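Local coordinates for protein putative cytochrome P450 120 (PDB 2VE3) that probably acts as a heme-dependent monooxygenase of the cytochrome P450 family, and binds retinoic acid, at residues L93-R105 and F384-F396. Numbering follows the deposited sequence.
Sequences LATQMGEIHRSRR and FGGGLRECLGKEF. With HEM (protoporphyrin IX containing Fe), chain C.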
loop_
_atom_site.group_PDB
_atom_site.type_symbol
_atom_site.label_atom_id
_atom_site.label_comp_id
_atom_site.label_asym_id
_atom_site.label_seq_id
_atom_site.Cartn_x
_atom_site.Cartn_y
_atom_site.Cartn_z
ATOM N N LEU A 93 -7.069 -12.791 2.165
ATOM C CA LEU A 93 -8.104 -12.037 1.442
ATOM C C LEU A 93 -7.676 -11.702 0.018
ATOM O O LEU A 93 -8.439 -11.880 -0.938
ATOM C CB LEU A 93 -8.474 -10.762 2.192
ATOM C CG LEU A 93 -9.681 -9.970 1.660
ATOM C CD1 LEU A 93 -10.991 -10.671 1.954
ATOM C CD2 LEU A 93 -9.671 -8.549 2.243
ATOM N N ALA A 94 -6.439 -11.259 -0.123
ATOM C CA ALA A 94 -5.876 -10.976 -1.433
ATOM C C ALA A 94 -5.964 -12.167 -2.410
ATOM O O ALA A 94 -5.935 -11.969 -3.607
ATOM C CB ALA A 94 -4.443 -10.501 -1.283
ATOM N N THR A 95 -6.079 -13.393 -1.894
ATOM C CA THR A 95 -6.103 -14.605 -2.746
ATOM C C THR A 95 -7.456 -15.349 -2.678
ATOM O O THR A 95 -7.639 -16.432 -3.255
ATOM C CB THR A 95 -4.922 -15.563 -2.394
ATOM O OG1 THR A 95 -5.012 -15.946 -1.020
ATOM C CG2 THR A 95 -3.563 -14.871 -2.618
ATOM N N GLN A 96 -8.401 -14.753 -1.967
ATOM C CA GLN A 96 -9.765 -15.289 -1.856
ATOM C C GLN A 96 -10.684 -14.755 -2.943
ATOM O O GLN A 96 -10.500 -13.630 -3.430
ATOM C CB GLN A 96 -10.330 -15.011 -0.458
ATOM C CG GLN A 96 -9.685 -15.949 0.561
ATOM C CD GLN A 96 -9.922 -15.563 1.989
ATOM O OE1 GLN A 96 -9.993 -14.373 2.340
ATOM N NE2 GLN A 96 -10.035 -16.578 2.848
ATOM N N MET A 97 -11.655 -15.591 -3.323
ATOM C CA MET A 97 -12.623 -15.270 -4.369
ATOM C C MET A 97 -14.038 -15.417 -3.874
ATOM O O MET A 97 -14.307 -16.149 -2.914
ATOM C CB MET A 97 -12.468 -16.197 -5.583
ATOM C CG MET A 97 -11.123 -16.170 -6.288
ATOM S SD MET A 97 -10.525 -14.523 -6.709
ATOM C CE MET A 97 -11.925 -13.788 -7.564
ATOM N N GLY A 98 -14.938 -14.700 -4.542
ATOM C CA GLY A 98 -16.380 -14.896 -4.406
ATOM C C GLY A 98 -16.922 -14.859 -3.001
ATOM O O GLY A 98 -16.694 -13.897 -2.266
ATOM N N GLU A 99 -17.642 -15.922 -2.642
ATOM C CA GLU A 99 -18.360 -16.008 -1.367
ATOM C C GLU A 99 -17.442 -15.938 -0.153
ATOM O O GLU A 99 -17.745 -15.251 0.827
ATOM C CB GLU A 99 -19.226 -17.282 -1.328
ATOM C CG GLU A 99 -19.995 -17.485 -0.030
ATOM C CD GLU A 99 -21.266 -18.324 -0.197
ATOM O OE1 GLU A 99 -21.608 -18.734 -1.337
ATOM O OE2 GLU A 99 -21.923 -18.573 0.831
ATOM N N ILE A 100 -16.327 -16.657 -0.218
ATOM C CA ILE A 100 -15.294 -16.575 0.815
ATOM C C ILE A 100 -14.720 -15.149 0.900
ATOM O O ILE A 100 -14.591 -14.592 1.989
ATOM C CB ILE A 100 -14.167 -17.611 0.574
ATOM C CG1 ILE A 100 -14.720 -19.044 0.676
ATOM C CG2 ILE A 100 -13.048 -17.424 1.583
ATOM C CD1 ILE A 100 -13.772 -20.115 0.180
ATOM N N HIS A 101 -14.381 -14.568 -0.252
ATOM C CA HIS A 101 -13.895 -13.185 -0.296
ATOM C C HIS A 101 -14.897 -12.191 0.303
ATOM O O HIS A 101 -14.527 -11.385 1.148
ATOM C CB HIS A 101 -13.495 -12.777 -1.728
ATOM C CG HIS A 101 -13.036 -11.354 -1.846
ATOM N ND1 HIS A 101 -13.810 -10.364 -2.417
ATOM C CD2 HIS A 101 -11.887 -10.751 -1.456
ATOM C CE1 HIS A 101 -13.158 -9.216 -2.377
ATOM N NE2 HIS A 101 -11.992 -9.421 -1.790
ATOM N N ARG A 102 -16.161 -12.263 -0.120
ATOM C CA ARG A 102 -17.223 -11.369 0.402
ATOM C C ARG A 102 -17.290 -11.460 1.920
ATOM O O ARG A 102 -17.377 -10.448 2.619
ATOM C CB ARG A 102 -18.597 -11.743 -0.172
ATOM C CG ARG A 102 -19.147 -10.849 -1.290
ATOM C CD ARG A 102 -20.106 -11.629 -2.215
ATOM N NE ARG A 102 -20.742 -12.732 -1.490
ATOM C CZ ARG A 102 -21.097 -13.904 -2.017
ATOM N NH1 ARG A 102 -20.904 -14.164 -3.305
ATOM N NH2 ARG A 102 -21.650 -14.826 -1.232
ATOM N N SER A 103 -17.225 -12.692 2.412
ATOM C CA SER A 103 -17.291 -12.977 3.839
ATOM C C SER A 103 -16.118 -12.393 4.640
ATOM O O SER A 103 -16.334 -11.690 5.624
ATOM C CB SER A 103 -17.418 -14.488 4.056
ATOM O OG SER A 103 -17.295 -14.810 5.420
ATOM N N ARG A 104 -14.887 -12.682 4.226
ATOM C CA ARG A 104 -13.709 -12.210 4.966
ATOM C C ARG A 104 -13.564 -10.685 4.869
ATOM O O ARG A 104 -13.043 -10.030 5.760
ATOM C CB ARG A 104 -12.418 -12.915 4.516
ATOM C CG ARG A 104 -12.440 -14.445 4.472
ATOM C CD ARG A 104 -13.282 -15.121 5.561
ATOM N NE ARG A 104 -12.998 -16.553 5.638
ATOM C CZ ARG A 104 -13.906 -17.530 5.623
ATOM N NH1 ARG A 104 -15.209 -17.272 5.541
ATOM N NH2 ARG A 104 -13.496 -18.783 5.698
ATOM N N ARG A 105 -14.055 -10.125 3.776
ATOM C CA ARG A 105 -14.103 -8.686 3.622
ATOM C C ARG A 105 -14.925 -8.032 4.742
ATOM O O ARG A 105 -14.506 -7.045 5.343
ATOM C CB ARG A 105 -14.645 -8.355 2.239
ATOM C CG ARG A 105 -14.630 -6.918 1.935
ATOM C CD ARG A 105 -13.949 -6.632 0.631
ATOM N NE ARG A 105 -13.935 -5.188 0.486
ATOM C CZ ARG A 105 -12.873 -4.445 0.224
ATOM N NH1 ARG A 105 -11.675 -4.987 0.005
ATOM N NH2 ARG A 105 -13.041 -3.142 0.146
ATOM N N PHE A 384 -6.144 3.818 -3.532
ATOM C CA PHE A 384 -6.660 2.635 -2.826
ATOM C C PHE A 384 -7.460 1.697 -3.733
ATOM O O PHE A 384 -8.156 0.796 -3.246
ATOM C CB PHE A 384 -7.514 3.051 -1.623
ATOM C CG PHE A 384 -6.774 3.919 -0.626
ATOM C CD1 PHE A 384 -5.833 3.360 0.254
ATOM C CD2 PHE A 384 -6.990 5.296 -0.587
ATOM C CE1 PHE A 384 -5.148 4.155 1.175
ATOM C CE2 PHE A 384 -6.305 6.099 0.336
ATOM C CZ PHE A 384 -5.388 5.527 1.212
ATOM N N GLY A 385 -7.361 1.900 -5.039
ATOM C CA GLY A 385 -8.116 1.107 -5.999
ATOM C C GLY A 385 -9.582 1.514 -6.047
ATOM O O GLY A 385 -9.935 2.686 -5.824
ATOM N N GLY A 386 -10.438 0.548 -6.340
ATOM C CA GLY A 386 -11.879 0.783 -6.370
ATOM C C GLY A 386 -12.592 -0.532 -6.580
ATOM O O GLY A 386 -11.953 -1.598 -6.626
ATOM N N GLY A 387 -13.916 -0.447 -6.709
ATOM C CA GLY A 387 -14.798 -1.615 -6.856
ATOM C C GLY A 387 -14.729 -2.641 -5.733
ATOM O O GLY A 387 -14.639 -2.290 -4.561
ATOM N N LEU A 388 -14.749 -3.917 -6.112
ATOM C CA LEU A 388 -14.813 -5.029 -5.166
ATOM C C LEU A 388 -13.581 -5.288 -4.296
ATOM O O LEU A 388 -13.691 -5.928 -3.246
ATOM C CB LEU A 388 -15.245 -6.336 -5.882
ATOM C CG LEU A 388 -16.711 -6.458 -6.372
ATOM C CD1 LEU A 388 -16.926 -7.755 -7.138
ATOM C CD2 LEU A 388 -17.745 -6.332 -5.243
ATOM N N ARG A 389 -12.425 -4.785 -4.711
ATOM C CA ARG A 389 -11.160 -5.074 -4.050
ATOM C C ARG A 389 -10.534 -3.825 -3.430
ATOM O O ARG A 389 -9.395 -3.871 -2.942
ATOM C CB ARG A 389 -10.179 -5.692 -5.056
ATOM C CG ARG A 389 -10.609 -7.054 -5.594
ATOM C CD ARG A 389 -10.253 -8.104 -4.578
ATOM N NE ARG A 389 -10.700 -9.422 -4.965
ATOM C CZ ARG A 389 -10.245 -10.560 -4.457
ATOM N NH1 ARG A 389 -9.293 -10.567 -3.523
ATOM N NH2 ARG A 389 -10.749 -11.694 -4.902
ATOM N N GLU A 390 -11.288 -2.724 -3.433
ATOM C CA GLU A 390 -10.826 -1.468 -2.858
ATOM C C GLU A 390 -10.202 -1.694 -1.481
ATOM O O GLU A 390 -10.785 -2.377 -0.630
ATOM C CB GLU A 390 -11.977 -0.472 -2.749
ATOM C CG GLU A 390 -11.521 0.939 -2.445
ATOM C CD GLU A 390 -12.638 1.979 -2.536
ATOM O OE1 GLU A 390 -13.645 1.761 -3.244
ATOM O OE2 GLU A 390 -12.495 3.035 -1.893
ATOM N N CYS A 391 -9.024 -1.119 -1.267
ATOM C CA CYS A 391 -8.307 -1.252 0.001
ATOM C C CYS A 391 -9.250 -1.262 1.192
ATOM O O CYS A 391 -10.130 -0.391 1.335
ATOM C CB CYS A 391 -7.268 -0.143 0.160
ATOM S SG CYS A 391 -6.533 -0.030 1.810
ATOM N N LEU A 392 -9.038 -2.264 2.040
ATOM C CA LEU A 392 -9.837 -2.497 3.218
ATOM C C LEU A 392 -9.264 -1.721 4.402
ATOM O O LEU A 392 -9.962 -1.436 5.381
ATOM C CB LEU A 392 -9.775 -3.997 3.482
ATOM C CG LEU A 392 -10.641 -4.792 4.431
ATOM C CD1 LEU A 392 -10.754 -6.188 3.857
ATOM C CD2 LEU A 392 -10.000 -4.844 5.769
ATOM N N GLY A 393 -7.990 -1.364 4.306
ATOM C CA GLY A 393 -7.289 -0.731 5.414
ATOM C C GLY A 393 -7.035 0.746 5.231
ATOM O O GLY A 393 -6.278 1.341 5.985
ATOM N N LYS A 394 -7.710 1.352 4.262
ATOM C CA LYS A 394 -7.444 2.753 3.889
ATOM C C LYS A 394 -7.490 3.770 5.041
ATOM O O LYS A 394 -6.714 4.715 5.060
ATOM C CB LYS A 394 -8.304 3.187 2.702
ATOM C CG LYS A 394 -9.752 3.415 2.987
ATOM C CD LYS A 394 -10.487 3.694 1.675
ATOM C CE LYS A 394 -11.993 3.910 1.884
ATOM N NZ LYS A 394 -12.710 3.795 0.583
ATOM N N GLU A 395 -8.385 3.563 6.005
ATOM C CA GLU A 395 -8.519 4.493 7.138
ATOM C C GLU A 395 -7.484 4.260 8.245
ATOM O O GLU A 395 -7.111 5.202 8.943
ATOM C CB GLU A 395 -9.956 4.510 7.694
ATOM C CG GLU A 395 -11.035 4.855 6.662
ATOM C CD GLU A 395 -10.919 6.269 6.099
ATOM O OE1 GLU A 395 -10.642 7.215 6.871
ATOM O OE2 GLU A 395 -11.116 6.443 4.879
ATOM N N PHE A 396 -7.031 3.021 8.413
ATOM C CA PHE A 396 -5.817 2.767 9.174
ATOM C C PHE A 396 -4.620 3.526 8.586
ATOM O O PHE A 396 -3.856 4.135 9.329
ATOM C CB PHE A 396 -5.480 1.278 9.245
ATOM C CG PHE A 396 -4.288 0.983 10.109
ATOM C CD1 PHE A 396 -4.441 0.781 11.479
ATOM C CD2 PHE A 396 -3.006 0.984 9.571
ATOM C CE1 PHE A 396 -3.334 0.526 12.295
ATOM C CE2 PHE A 396 -1.888 0.732 10.372
ATOM C CZ PHE A 396 -2.048 0.507 11.743
HETATM C CHA HEM C . -6.242 -3.654 -1.196
HETATM C CHB HEM C . -3.585 0.388 -1.680
HETATM C CHC HEM C . -2.748 0.436 3.112
HETATM C CHD HEM C . -4.902 -3.859 3.532
HETATM C C1A HEM C . -5.617 -2.555 -1.770
HETATM C C2A HEM C . -5.635 -2.157 -3.166
HETATM C C3A HEM C . -4.910 -1.027 -3.284
HETATM C C4A HEM C . -4.393 -0.695 -1.980
HETATM C CMA HEM C . -4.624 -0.214 -4.560
HETATM C CAA HEM C . -6.412 -2.882 -4.290
HETATM C CBA HEM C . -5.563 -3.916 -5.025
HETATM C CGA HEM C . -6.481 -4.665 -5.967
HETATM O O1A HEM C . -7.031 -4.006 -6.897
HETATM O O2A HEM C . -6.658 -5.907 -5.792
HETATM C C1B HEM C . -3.163 0.776 -0.422
HETATM C C2B HEM C . -2.467 2.010 -0.083
HETATM C C3B HEM C . -2.244 2.025 1.247
HETATM C C4B HEM C . -2.784 0.802 1.780
HETATM C CMB HEM C . -2.083 3.099 -1.109
HETATM C CAB HEM C . -1.519 3.100 2.122
HETATM C CBB HEM C . -1.593 4.419 1.887
HETATM C C1C HEM C . -3.294 -0.694 3.673
HETATM C C2C HEM C . -3.334 -1.022 5.084
HETATM C C3C HEM C . -3.932 -2.214 5.210
HETATM C C4C HEM C . -4.273 -2.678 3.864
HETATM C CMC HEM C . -2.807 -0.112 6.228
HETATM C CAC HEM C . -4.249 -2.978 6.528
HETATM C CBC HEM C . -3.321 -3.585 7.276
HETATM C C1D HEM C . -5.379 -4.238 2.294
HETATM C C2D HEM C . -5.916 -5.540 2.001
HETATM C C3D HEM C . -6.331 -5.490 0.526
HETATM C C4D HEM C . -6.026 -4.143 0.082
HETATM C CMD HEM C . -6.035 -6.736 2.980
HETATM C CAD HEM C . -6.966 -6.617 -0.321
HETATM C CBD HEM C . -8.445 -6.288 -0.514
HETATM C CGD HEM C . -9.130 -7.373 -1.309
HETATM O O1D HEM C . -10.387 -7.365 -1.327
HETATM O O2D HEM C . -8.453 -8.250 -1.924
HETATM N NA HEM C . -4.852 -1.643 -1.083
HETATM N NB HEM C . -3.324 0.053 0.739
HETATM N NC HEM C . -3.865 -1.727 2.950
HETATM N ND HEM C . -5.470 -3.436 1.152
HETATM FE FE HEM C . -4.605 -1.516 1.021
#
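The C helix of a cytochrome P450 and the cysteine-ligand loop share one heme propionate here: His101 and Arg105 from helix 98-109 meet Arg389 from the loop around its carboxylate. His101 NE2 donates an almost straight bond (169°) to HEM O1D at 2.6 Å. Its CB points toward the loop, and CG anti to the backbone N (chi1 178°) sets the ring beside Leu388 O and the propionate; the guanidinium of Arg389 lies flat over one of its faces, centres 3.6 Å apart and planes inclined by 22°. Along its own edge that guanidinium reaches the other carboxylate oxygen, NH1 to HEM O2D at 2.9 Å. NH1 also makes a weak bond to Leu93 O, while NH2 meets Gln96 O at a doubtfully short distance. A bend at chi2 brings the guanidinium back to His101 and the chain just before the helix.

Arg105 works one turn further along. Its NH1 and NH2 both grip Glu390 O, at 2.8 and 2.5 Å, close to the guanidinium plane; NH1 adds a weak bond to HEM O1D, and Leu388 O lies over one face. A leucine in place of Arg105, having no guanidinium, would probably leave Glu390 O without its two donors from the helix and the propionate with less compensating charge. Cys391 SG binds the heme iron at 2.6 Å, and Tyr344 and Arg323 also hydrogen-bond to the heme. A histidine and two arginines holding one propionate of a heme whose iron is bound by the same loop's cysteine exemplify the P450 heme site; Phe384 to Gly393 fits the signature Phe-x-x-Gly-x-Arg-x-Cys-x-Gly.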